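Local coordinates for ribosomal-protein-alanine acetyltransferase (Clostridium acetobutylicum, PDB 3DNS), which probably transfers an acetyl group to the N-terminal alanine of a ribosomal protein, this chain being the N-terminal acetyltransferase domain of a longer protein, at residues E19-I24 with I32-I37; F46-M51 with N85-E90; S59-I64 with S93-V98; F102-I107 with F122-D127. All coordinates share one frame; numbering follows the deposited sequence.

Contact 1. Residues E19-I24 with I32-I37; sequences EREYLI and IGRIFI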
# COMPACT_ATOMS: atom_id res chain seq x y z
N GLU A 19 -8.55 18.17 -4.03
CA GLU A 19 -7.99 18.69 -5.26
C GLU A 19 -6.60 18.15 -5.52
O GLU A 19 -5.80 18.05 -4.60
CB GLU A 19 -7.87 20.22 -5.14
CG GLU A 19 -7.10 20.90 -6.27
CD GLU A 19 -7.87 20.93 -7.60
OE1 GLU A 19 -8.17 19.83 -8.16
OE2 GLU A 19 -8.17 22.05 -8.06
N ARG A 20 -6.31 17.88 -6.80
CA ARG A 20 -4.96 17.53 -7.27
C ARG A 20 -4.41 16.24 -6.68
O ARG A 20 -3.20 16.04 -6.67
CB ARG A 20 -3.97 18.70 -7.08
CG ARG A 20 -4.17 19.84 -8.03
CD ARG A 20 -3.08 20.87 -7.81
NE ARG A 20 -3.27 22.04 -8.64
CZ ARG A 20 -2.29 22.87 -9.01
NH1 ARG A 20 -2.58 23.90 -9.78
NH2 ARG A 20 -1.03 22.67 -8.62
N GLU A 21 -5.29 15.35 -6.21
CA GLU A 21 -4.87 14.07 -5.66
C GLU A 21 -5.59 12.92 -6.37
O GLU A 21 -6.82 12.96 -6.60
CB GLU A 21 -5.08 14.02 -4.16
CG GLU A 21 -4.45 12.82 -3.53
CD GLU A 21 -4.72 12.75 -2.01
OE1 GLU A 21 -4.56 13.75 -1.27
OE2 GLU A 21 -5.06 11.66 -1.56
N TYR A 22 -4.83 11.90 -6.70
CA TYR A 22 -5.40 10.75 -7.41
C TYR A 22 -4.95 9.49 -6.76
O TYR A 22 -3.78 9.38 -6.36
CB TYR A 22 -4.97 10.71 -8.87
CG TYR A 22 -5.37 11.91 -9.63
CD1 TYR A 22 -6.43 11.89 -10.49
CD2 TYR A 22 -4.65 13.12 -9.47
CE1 TYR A 22 -6.80 13.04 -11.19
CE2 TYR A 22 -4.99 14.21 -10.14
CZ TYR A 22 -6.07 14.20 -11.00
OH TYR A 22 -6.39 15.39 -11.65
N LEU A 23 -5.85 8.54 -6.71
CA LEU A 23 -5.64 7.24 -6.08
C LEU A 23 -5.31 6.23 -7.16
O LEU A 23 -6.07 6.10 -8.16
CB LEU A 23 -6.93 6.84 -5.39
CG LEU A 23 -6.94 5.53 -4.61
CD1 LEU A 23 -6.06 5.69 -3.34
CD2 LEU A 23 -8.40 5.17 -4.22
N ILE A 24 -4.21 5.50 -6.97
CA ILE A 24 -3.89 4.34 -7.85
C ILE A 24 -4.25 3.02 -7.14
O ILE A 24 -3.81 2.78 -6.05
CB ILE A 24 -2.37 4.27 -8.26
CG1 ILE A 24 -1.83 5.68 -8.55
CG2 ILE A 24 -2.13 3.21 -9.37
CD1 ILE A 24 -0.26 5.83 -8.58
N ILE A 32 -2.24 0.91 -4.57
CA ILE A 32 -0.84 0.82 -4.96
C ILE A 32 -0.10 2.07 -4.47
O ILE A 32 1.00 1.99 -3.92
CB ILE A 32 -0.72 0.69 -6.48
CG1 ILE A 32 -1.48 -0.55 -6.97
CG2 ILE A 32 0.75 0.67 -6.91
CD1 ILE A 32 -1.47 -0.72 -8.41
N GLY A 33 -0.72 3.23 -4.69
CA GLY A 33 -0.15 4.52 -4.35
C GLY A 33 -1.03 5.68 -4.73
O GLY A 33 -2.26 5.53 -4.98
N ARG A 34 -0.41 6.86 -4.76
CA ARG A 34 -1.17 8.07 -5.03
C ARG A 34 -0.36 9.03 -5.88
O ARG A 34 0.84 8.98 -5.89
CB ARG A 34 -1.52 8.77 -3.72
CG ARG A 34 -2.51 8.06 -2.89
CD ARG A 34 -2.67 8.74 -1.55
NE ARG A 34 -3.78 8.09 -0.85
CZ ARG A 34 -3.67 6.90 -0.29
NH1 ARG A 34 -4.70 6.35 0.33
NH2 ARG A 34 -2.50 6.26 -0.34
N ILE A 35 -1.05 9.85 -6.64
CA ILE A 35 -0.42 10.87 -7.45
C ILE A 35 -0.88 12.18 -6.86
O ILE A 35 -2.06 12.33 -6.55
CB ILE A 35 -0.81 10.73 -8.95
CG1 ILE A 35 0.01 9.62 -9.62
CG2 ILE A 35 -0.61 12.05 -9.71
CD1 ILE A 35 -0.62 9.12 -10.93
N PHE A 36 0.07 13.12 -6.70
CA PHE A 36 -0.20 14.45 -6.20
C PHE A 36 0.29 15.44 -7.20
O PHE A 36 1.49 15.50 -7.46
CB PHE A 36 0.55 14.69 -4.86
CG PHE A 36 0.19 13.75 -3.79
CD1 PHE A 36 -0.87 14.01 -2.93
CD2 PHE A 36 0.85 12.55 -3.66
CE1 PHE A 36 -1.23 13.10 -1.92
CE2 PHE A 36 0.51 11.68 -2.66
CZ PHE A 36 -0.53 11.95 -1.79
N ILE A 37 -0.60 16.27 -7.73
CA ILE A 37 -0.16 17.33 -8.67
C ILE A 37 0.48 18.47 -7.85
O ILE A 37 -0.14 19.00 -6.96
CB ILE A 37 -1.30 17.86 -9.56
CG1 ILE A 37 -2.02 16.70 -10.31
CG2 ILE A 37 -0.77 18.93 -10.55
CD1 ILE A 37 -1.15 15.98 -11.25
O HOH W 1 -0.65 21.59 -5.83
O HOH W 2 -1.19 17.92 -4.71

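Contact 2. Residues F46-M51 with N85-E90; sequences FCMFRM and NIIVDE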
# COMPACT_ATOMS: atom_id res chain seq x y z
N PHE A 46 2.60 22.75 -18.79
CA PHE A 46 3.58 22.08 -17.92
C PHE A 46 2.83 21.44 -16.76
O PHE A 46 1.94 22.06 -16.18
CB PHE A 46 4.62 23.10 -17.43
CG PHE A 46 5.59 22.55 -16.36
CD1 PHE A 46 6.56 21.63 -16.69
CD2 PHE A 46 5.49 22.96 -15.06
CE1 PHE A 46 7.40 21.09 -15.77
CE2 PHE A 46 6.35 22.44 -14.10
CZ PHE A 46 7.32 21.50 -14.46
N CYS A 47 3.13 20.19 -16.47
CA CYS A 47 2.56 19.50 -15.33
C CYS A 47 3.65 18.75 -14.62
O CYS A 47 4.32 17.95 -15.27
CB CYS A 47 1.49 18.48 -15.75
SG CYS A 47 0.74 17.64 -14.33
N MSE A 48 3.80 18.99 -13.30
CA MSE A 48 4.78 18.30 -12.44
C MSE A 48 4.01 17.68 -11.32
O MSE A 48 3.21 18.36 -10.70
CB MSE A 48 5.85 19.25 -11.84
CG MSE A 48 6.76 18.58 -10.85
SE MSE A 48 8.50 19.52 -10.69
CE MSE A 48 7.74 21.17 -9.96
N PHE A 49 4.21 16.38 -11.10
CA PHE A 49 3.57 15.68 -9.98
C PHE A 49 4.50 14.78 -9.20
O PHE A 49 5.57 14.37 -9.69
CB PHE A 49 2.36 14.89 -10.41
CG PHE A 49 2.63 13.81 -11.42
CD1 PHE A 49 2.86 12.53 -11.02
CD2 PHE A 49 2.56 14.07 -12.78
CE1 PHE A 49 3.03 11.51 -11.96
CE2 PHE A 49 2.73 13.06 -13.71
CZ PHE A 49 2.98 11.77 -13.27
N ARG A 50 4.07 14.49 -7.97
CA ARG A 50 4.74 13.55 -7.08
C ARG A 50 3.98 12.22 -7.07
O ARG A 50 2.76 12.22 -6.88
CB ARG A 50 4.83 14.09 -5.66
CG ARG A 50 5.48 13.12 -4.69
CD ARG A 50 5.81 13.78 -3.37
NE ARG A 50 7.04 14.60 -3.43
CZ ARG A 50 7.04 15.93 -3.43
NH1 ARG A 50 5.90 16.60 -3.43
NH2 ARG A 50 8.17 16.60 -3.44
N MSE A 51 4.68 11.11 -7.33
CA MSE A 51 4.03 9.80 -7.31
C MSE A 51 4.54 8.99 -6.13
O MSE A 51 5.70 8.75 -6.02
CB MSE A 51 4.25 9.03 -8.57
CG MSE A 51 3.51 7.69 -8.59
SE MSE A 51 3.62 6.78 -10.38
CE MSE A 51 5.49 6.26 -10.26
N ASN A 85 6.88 16.47 -15.64
CA ASN A 85 7.87 16.03 -14.65
C ASN A 85 7.26 15.22 -13.50
O ASN A 85 6.17 15.48 -13.07
CB ASN A 85 8.63 17.21 -14.04
CG ASN A 85 9.69 17.70 -14.95
OD1 ASN A 85 9.38 18.35 -15.96
ND2 ASN A 85 10.94 17.35 -14.65
N ILE A 86 8.02 14.24 -13.04
CA ILE A 86 7.61 13.27 -12.01
C ILE A 86 8.70 13.25 -10.91
O ILE A 86 9.89 13.10 -11.18
CB ILE A 86 7.42 11.88 -12.53
CG1 ILE A 86 6.57 11.92 -13.83
CG2 ILE A 86 6.77 11.03 -11.40
CD1 ILE A 86 6.12 10.51 -14.51
N ILE A 87 8.24 13.47 -9.69
CA ILE A 87 9.04 13.41 -8.47
C ILE A 87 8.65 12.12 -7.79
O ILE A 87 7.46 11.87 -7.50
CB ILE A 87 8.63 14.55 -7.51
CG1 ILE A 87 8.76 15.93 -8.18
CG2 ILE A 87 9.46 14.46 -6.23
CD1 ILE A 87 8.25 17.07 -7.38
N VAL A 88 9.66 11.30 -7.51
CA VAL A 88 9.49 10.01 -6.83
C VAL A 88 10.62 9.78 -5.84
O VAL A 88 11.77 10.19 -6.05
CB VAL A 88 9.50 8.78 -7.80
CG1 VAL A 88 8.27 8.72 -8.61
CG2 VAL A 88 10.71 8.79 -8.71
N ASP A 89 10.26 9.15 -4.74
CA ASP A 89 11.21 8.69 -3.73
C ASP A 89 12.19 7.78 -4.43
O ASP A 89 11.80 7.01 -5.32
CB ASP A 89 10.41 7.96 -2.63
CG ASP A 89 11.26 7.31 -1.61
OD1 ASP A 89 12.40 6.95 -1.94
OD2 ASP A 89 10.78 7.18 -0.47
N GLU A 90 13.47 7.87 -4.06
CA GLU A 90 14.47 7.11 -4.73
C GLU A 90 14.31 5.60 -4.48
O GLU A 90 14.87 4.81 -5.24
CB GLU A 90 15.88 7.56 -4.34
CG GLU A 90 16.33 8.86 -5.01
CD GLU A 90 17.79 9.11 -4.87
OE1 GLU A 90 18.53 8.21 -4.42
OE2 GLU A 90 18.23 10.21 -5.23
O HOH W 3 7.66 8.65 -4.28

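Contact 3. Residues S59-I64 with S93-V98; sequences SINTYI and STQPFV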
# COMPACT_ATOMS: atom_id res chain seq x y z
N SER A 59 8.45 -7.22 -6.84
CA SER A 59 8.61 -6.36 -8.02
C SER A 59 7.22 -6.10 -8.58
O SER A 59 6.44 -7.02 -8.71
CB SER A 59 9.47 -6.99 -9.11
OG SER A 59 9.71 -6.05 -10.15
N ILE A 60 6.90 -4.84 -8.87
CA ILE A 60 5.65 -4.52 -9.57
C ILE A 60 5.99 -3.64 -10.74
O ILE A 60 5.16 -2.84 -11.16
CB ILE A 60 4.68 -3.82 -8.65
CG1 ILE A 60 5.34 -2.56 -8.09
CG2 ILE A 60 4.24 -4.76 -7.52
CD1 ILE A 60 4.36 -1.51 -7.52
N ASN A 61 7.20 -3.79 -11.30
CA ASN A 61 7.61 -2.89 -12.40
C ASN A 61 6.64 -2.88 -13.57
O ASN A 61 6.36 -1.83 -14.07
CB ASN A 61 9.07 -3.10 -12.82
CG ASN A 61 10.04 -2.56 -11.75
OD1 ASN A 61 9.67 -1.74 -10.90
ND2 ASN A 61 11.25 -3.04 -11.77
N THR A 62 6.04 -4.02 -13.94
CA THR A 62 5.11 -4.04 -15.04
C THR A 62 3.94 -3.10 -14.72
O THR A 62 3.38 -2.47 -15.61
CB THR A 62 4.51 -5.47 -15.33
OG1 THR A 62 5.55 -6.44 -15.46
CG2 THR A 62 3.70 -5.48 -16.60
N TYR A 63 3.56 -3.03 -13.44
CA TYR A 63 2.40 -2.21 -13.01
C TYR A 63 2.76 -0.75 -13.03
O TYR A 63 2.01 0.08 -13.53
CB TYR A 63 1.89 -2.65 -11.62
CG TYR A 63 0.87 -3.77 -11.67
CD1 TYR A 63 1.14 -4.98 -12.34
CD2 TYR A 63 -0.39 -3.63 -11.06
CE1 TYR A 63 0.17 -6.04 -12.37
CE2 TYR A 63 -1.34 -4.65 -11.09
CZ TYR A 63 -1.06 -5.85 -11.75
OH TYR A 63 -2.04 -6.82 -11.75
N ILE A 64 3.92 -0.42 -12.49
CA ILE A 64 4.41 0.96 -12.53
C ILE A 64 4.47 1.48 -13.96
O ILE A 64 4.05 2.59 -14.22
CB ILE A 64 5.76 1.07 -11.84
CG1 ILE A 64 5.65 0.63 -10.36
CG2 ILE A 64 6.29 2.50 -11.88
CD1 ILE A 64 4.41 1.09 -9.73
N SER A 93 11.29 1.91 -7.98
CA SER A 93 12.12 1.28 -9.02
C SER A 93 12.25 2.20 -10.22
O SER A 93 11.24 2.55 -10.84
CB SER A 93 11.45 -0.02 -9.43
OG SER A 93 12.14 -0.63 -10.50
N THR A 94 13.48 2.59 -10.55
CA THR A 94 13.70 3.60 -11.62
C THR A 94 13.69 2.96 -13.02
O THR A 94 13.69 3.64 -14.08
CB THR A 94 15.04 4.36 -11.39
OG1 THR A 94 16.14 3.49 -11.62
CG2 THR A 94 15.14 4.89 -9.98
N GLN A 95 13.70 1.64 -13.03
CA GLN A 95 13.72 0.85 -14.25
C GLN A 95 12.54 1.17 -15.18
O GLN A 95 12.74 1.42 -16.38
CB GLN A 95 13.77 -0.61 -13.85
CG GLN A 95 13.29 -1.61 -14.86
CD GLN A 95 13.41 -3.02 -14.34
OE1 GLN A 95 13.39 -3.24 -13.12
NE2 GLN A 95 13.54 -4.00 -15.25
N PRO A 96 11.30 1.19 -14.63
CA PRO A 96 10.18 1.48 -15.50
C PRO A 96 10.33 2.83 -16.18
O PRO A 96 9.96 2.98 -17.33
CB PRO A 96 8.97 1.47 -14.55
CG PRO A 96 9.40 0.71 -13.36
CD PRO A 96 10.87 1.01 -13.23
N PHE A 97 10.85 3.83 -15.48
CA PHE A 97 10.99 5.17 -16.04
C PHE A 97 11.97 5.18 -17.20
O PHE A 97 11.74 5.81 -18.25
CB PHE A 97 11.49 6.14 -14.99
CG PHE A 97 10.49 6.46 -13.96
CD1 PHE A 97 9.65 7.54 -14.12
CD2 PHE A 97 10.41 5.68 -12.78
CE1 PHE A 97 8.69 7.83 -13.15
CE2 PHE A 97 9.48 5.96 -11.84
CZ PHE A 97 8.62 7.05 -12.00
N VAL A 98 13.09 4.53 -17.00
CA VAL A 98 14.15 4.52 -18.02
C VAL A 98 13.66 3.72 -19.26
O VAL A 98 13.90 4.11 -20.41
CB VAL A 98 15.51 4.03 -17.39
CG1 VAL A 98 16.65 3.97 -18.41
CG2 VAL A 98 15.90 4.99 -16.24

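Contact 4. Residues F102-I107 with F122-D127; sequences FAFEGI and FLFGMD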
# COMPACT_ATOMS: atom_id res chain seq x y z
N PHE A 102 11.84 8.16 -20.12
CA PHE A 102 11.98 9.39 -19.31
C PHE A 102 13.43 9.75 -19.11
O PHE A 102 14.25 8.88 -18.91
CB PHE A 102 11.41 9.22 -17.91
CG PHE A 102 9.93 9.14 -17.84
CD1 PHE A 102 9.18 10.26 -17.58
CD2 PHE A 102 9.30 7.92 -17.98
CE1 PHE A 102 7.82 10.21 -17.53
CE2 PHE A 102 7.88 7.85 -17.90
CZ PHE A 102 7.17 9.01 -17.66
N ALA A 103 13.70 11.05 -19.10
CA ALA A 103 15.01 11.59 -18.70
C ALA A 103 15.09 11.78 -17.16
O ALA A 103 14.13 12.17 -16.50
CB ALA A 103 15.28 12.93 -19.45
N PHE A 104 16.26 11.51 -16.59
CA PHE A 104 16.58 11.93 -15.23
C PHE A 104 16.94 13.40 -15.29
O PHE A 104 17.94 13.76 -15.91
CB PHE A 104 17.84 11.17 -14.74
CG PHE A 104 17.55 9.77 -14.20
CD1 PHE A 104 17.30 9.57 -12.85
CD2 PHE A 104 17.59 8.66 -15.03
CE1 PHE A 104 17.13 8.27 -12.32
CE2 PHE A 104 17.38 7.35 -14.50
CZ PHE A 104 17.16 7.18 -13.14
N GLU A 105 16.14 14.27 -14.70
CA GLU A 105 16.38 15.70 -14.81
C GLU A 105 17.05 16.26 -13.58
O GLU A 105 17.65 17.30 -13.63
CB GLU A 105 15.12 16.47 -15.21
CG GLU A 105 14.67 16.03 -16.60
CD GLU A 105 13.61 16.89 -17.24
OE1 GLU A 105 13.35 16.62 -18.43
OE2 GLU A 105 13.05 17.82 -16.62
N GLY A 106 16.98 15.52 -12.50
CA GLY A 106 17.73 15.87 -11.27
C GLY A 106 17.46 14.99 -10.06
O GLY A 106 16.72 14.03 -10.15
N ILE A 107 18.10 15.33 -8.94
CA ILE A 107 17.93 14.62 -7.69
C ILE A 107 17.71 15.70 -6.66
O ILE A 107 18.52 16.62 -6.47
CB ILE A 107 19.15 13.75 -7.32
CG1 ILE A 107 19.31 12.59 -8.30
CG2 ILE A 107 19.03 13.16 -5.88
CD1 ILE A 107 20.71 12.13 -8.35
N PHE A 122 14.08 11.48 -6.88
CA PHE A 122 14.41 11.65 -8.30
C PHE A 122 13.47 12.55 -8.98
O PHE A 122 12.27 12.54 -8.65
CB PHE A 122 14.36 10.34 -9.06
CG PHE A 122 15.44 9.41 -8.73
CD1 PHE A 122 16.78 9.80 -8.86
CD2 PHE A 122 15.17 8.13 -8.34
CE1 PHE A 122 17.82 8.92 -8.58
CE2 PHE A 122 16.17 7.25 -8.08
CZ PHE A 122 17.50 7.63 -8.18
N LEU A 123 14.00 13.31 -9.95
CA LEU A 123 13.17 14.11 -10.82
C LEU A 123 13.32 13.56 -12.22
O LEU A 123 14.41 13.60 -12.79
CB LEU A 123 13.56 15.62 -10.73
CG LEU A 123 12.72 16.62 -11.55
CD1 LEU A 123 11.27 16.74 -11.00
CD2 LEU A 123 13.41 18.06 -11.66
N PHE A 124 12.22 13.02 -12.76
CA PHE A 124 12.16 12.51 -14.14
C PHE A 124 11.41 13.44 -15.07
O PHE A 124 10.47 14.07 -14.65
CB PHE A 124 11.49 11.16 -14.15
CG PHE A 124 12.29 10.11 -13.54
CD1 PHE A 124 13.30 9.51 -14.25
CD2 PHE A 124 12.01 9.65 -12.29
CE1 PHE A 124 14.07 8.51 -13.67
CE2 PHE A 124 12.79 8.63 -11.72
CZ PHE A 124 13.81 8.08 -12.41
N GLY A 125 11.75 13.51 -16.35
CA GLY A 125 10.98 14.35 -17.25
C GLY A 125 10.73 13.69 -18.59
O GLY A 125 11.50 12.82 -19.02
N MSE A 126 9.61 14.08 -19.23
CA MSE A 126 9.28 13.65 -20.57
C MSE A 126 8.46 14.73 -21.26
O MSE A 126 7.53 15.27 -20.68
CB MSE A 126 8.48 12.33 -20.54
CG MSE A 126 7.99 11.89 -21.88
SE MSE A 126 7.16 10.11 -21.89
CE MSE A 126 8.70 8.99 -21.45
N ASP A 127 8.82 15.02 -22.49
CA ASP A 127 8.00 15.93 -23.31
C ASP A 127 7.17 15.19 -24.37
O ASP A 127 7.37 13.99 -24.60
CB ASP A 127 8.81 17.11 -23.85
CG ASP A 127 9.81 16.74 -24.86
OD1 ASP A 127 9.76 15.64 -25.45
OD2 ASP A 127 10.69 17.57 -25.08

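Contact 1. Residues E19-I24 with I32-I37
Strands 21-24 and 32-37 run antiparallel, their axes 4.6 Å apart at 161°, with E21 facing F36, Y22 facing I35 and L23 facing R34. Y22 and I35 form a hydrogen-bonded pair, Y22 N to I35 O and I35 N to Y22 O both spanning 2.8 Å. Near the turn the pairing is irregular: I24 O receives I32 N at 2.9 Å and, more weakly, G33 N, so that two residues oppose one in a classic beta bulge. On the face of E21, L23, R34 and F36, the E21 chain is extended, with CG anti to the backbone N (chi1 -170°), and runs beside the F36 ring. Its OE2 meets the edge of the R34 guanidinium in a long salt bridge, 3.9 Å from R34 NE, while L23 CD1 lies over one face of that group, toward the rim. R34 NH2 has a stronger partner in the hydroxyl of Y54. The other face is apolar: I24 CD1 packs on I35 CG1 at 3.9 Å, and the edge of the Y22 ring brings CE2 to 3.9 Å from I37 CG1. At the far end a water bridges R20 NH2, weakly, to I37 O. The pair is a beta hairpin in the acetyltransferase sheet; strands 10-14 and 46-53 flank it, helix 61-78 covers I24, I32 and I35, and G57 of the second subunit packs on L23 and R34.

Contact 2. Residues F46-M51 with N85-E90
Parallel strands 46-51 and 85-89 lie 4.6 Å apart at 20°, in the register M48-N85, F49-I86, R50-I87. Four backbone bonds join them in alternation: N85 N to C47 O, F49 N to N85 O, I87 N to F49 O at 2.8 Å, and M51 N to I87 O, the last pointing nearly along the C=O axis. Where the strands start to part, a water donates to M51 O and accepts from D89 N. On one face the side chains are F49, I86, M51 and V88. F49 has its CG in the crowded position between backbone N and carbonyl carbon (chi1 61°), and the ring lies alongside I86, with CZ 3.6 Å from I86 CD1. M51, a selenomethionine, sets its CB 4.0 Å from V88 CG1. The other face carries M48, R50, N85 and I87. R50 runs out with CG anti to the backbone N and bends at chi3 (-79°), which lays the guanidinium across I87: CD1 sits over one face toward the rim, and R50 NE is 3.7 Å from I87 CG2. The charge is met by E121, in a salt bridge through NE. N85 CB packs on M48 CG at 3.9 Å, and its OD1 approaches the edge of the F46 ring, while its amide nitrogen bonds to E105 and OD1 accepts from K83. The two strands are the ends of a right-handed beta-alpha-beta crossover through helix 61-78, whose F71 meets F49 edge-to-face; strands 31-41 and 117-127 flank the pair.

Contact 3. Residues S59-I64 with S93-V98
N61, in the first turn of helix 61-78, carries most of this contact with the start of helix 95-99. Its CG stands anti to the carbonyl carbon (chi1 -72°), a rotamer that sends the amide across to S93, Q95 and P96. S93 answers with OG anti to its own backbone N (chi1 175°), so the hydroxyl reaches forward and donates a weak hydrogen bond to N61 OD1 at 2.7 Å; the position of that oxygen is less certain because it is crowded in the model. Q95 also has CG anti to the backbone N and is extended beyond it, its chain crossing that of N61 at about a right angle. The two amide planes are turned 71° apart, and Q95 OE1 comes to 2.5 Å from N61 ND2. The other end of the Q95 amide is held within its own helix, NE2 donating to E99. Next to this polar group, P96 packs its ring CG on I64 CG2 at 3.9 Å. I64 turns its CG2, anti to the backbone N, onto the proline, crossing it obliquely. The contact joins two helix N-termini as structural packing: I60 and I64 rest on I53 of strand 46-53, F97 stacks on F124 of strand 117-127 and touches L68 of helix 61-78, and I30 and Y28 of the second subunit pack on I60 and Y63.

Contact 4. Residues F102-I107 with F122-D127
The hollows here are shaped by aromatic rings, and the bumps that fill them are mostly other rings. F104, F122 and F124 cluster on one face of an antiparallel pair whose strands, 103-107 and 122-127, cross at 142°. The edge of F124 points into the face of F104, CE1 standing over the ring centre, with centroids 4.4 Å apart and planes at 52°. F104 in turn directs its own edge at the face of F122 in a T-shaped pair, planes at 83°, CE1 lying toward the rim. I107 CG1 fills in at the edge of F122, 3.8 Å from its CD1. Apart from this cluster, the F102 ring receives selenomethionine M126: the chain, bent at chi3, folds back so that CE sits over the ring centre, 3.7 Å from the centroid, with SE above the same face in a Met-aromatic contact. On the opposite face of the sheet, where G125 has no side chain, the extended E105 lies across the strand and packs OE1 against G125 CA at 3.5 Å. The carboxylate is held by K83 and N85 through OE2. L123 O accepts from both E105 N (2.7 Å) and G106 N (3.2 Å), so the register slips by one residue. F97 meets F102 edge-to-face, extending the aromatic packing to helix 95-99. Two residues opposite one is a classic beta bulge, here in the C-terminal hairpin of the GNAT-type sheet.

Overall arrangement
From the N terminus, contact 1 closes the short hairpin turn between strands 21-26 and 31-41. The chain then passes directly to strand 46-53, where contact 2 opens; F36 O and R50 N, probably hydrogen-bonded, join the two in one sheet. Contact 2 closes at strand 83-89 after the excursion through helix 61-78. Contact 3 starts on that helix and ends on helix 95-99, so contacts 2 and 3 cross along the chain, and F97 touches M51, I86 and V88. Contact 4 follows in series, closing the last hairpin against strand 83-89. Contacts 1 and 4 lie on opposite sides of the chain's centre, about 19 Å apart between centres, with contact 2 bridging them.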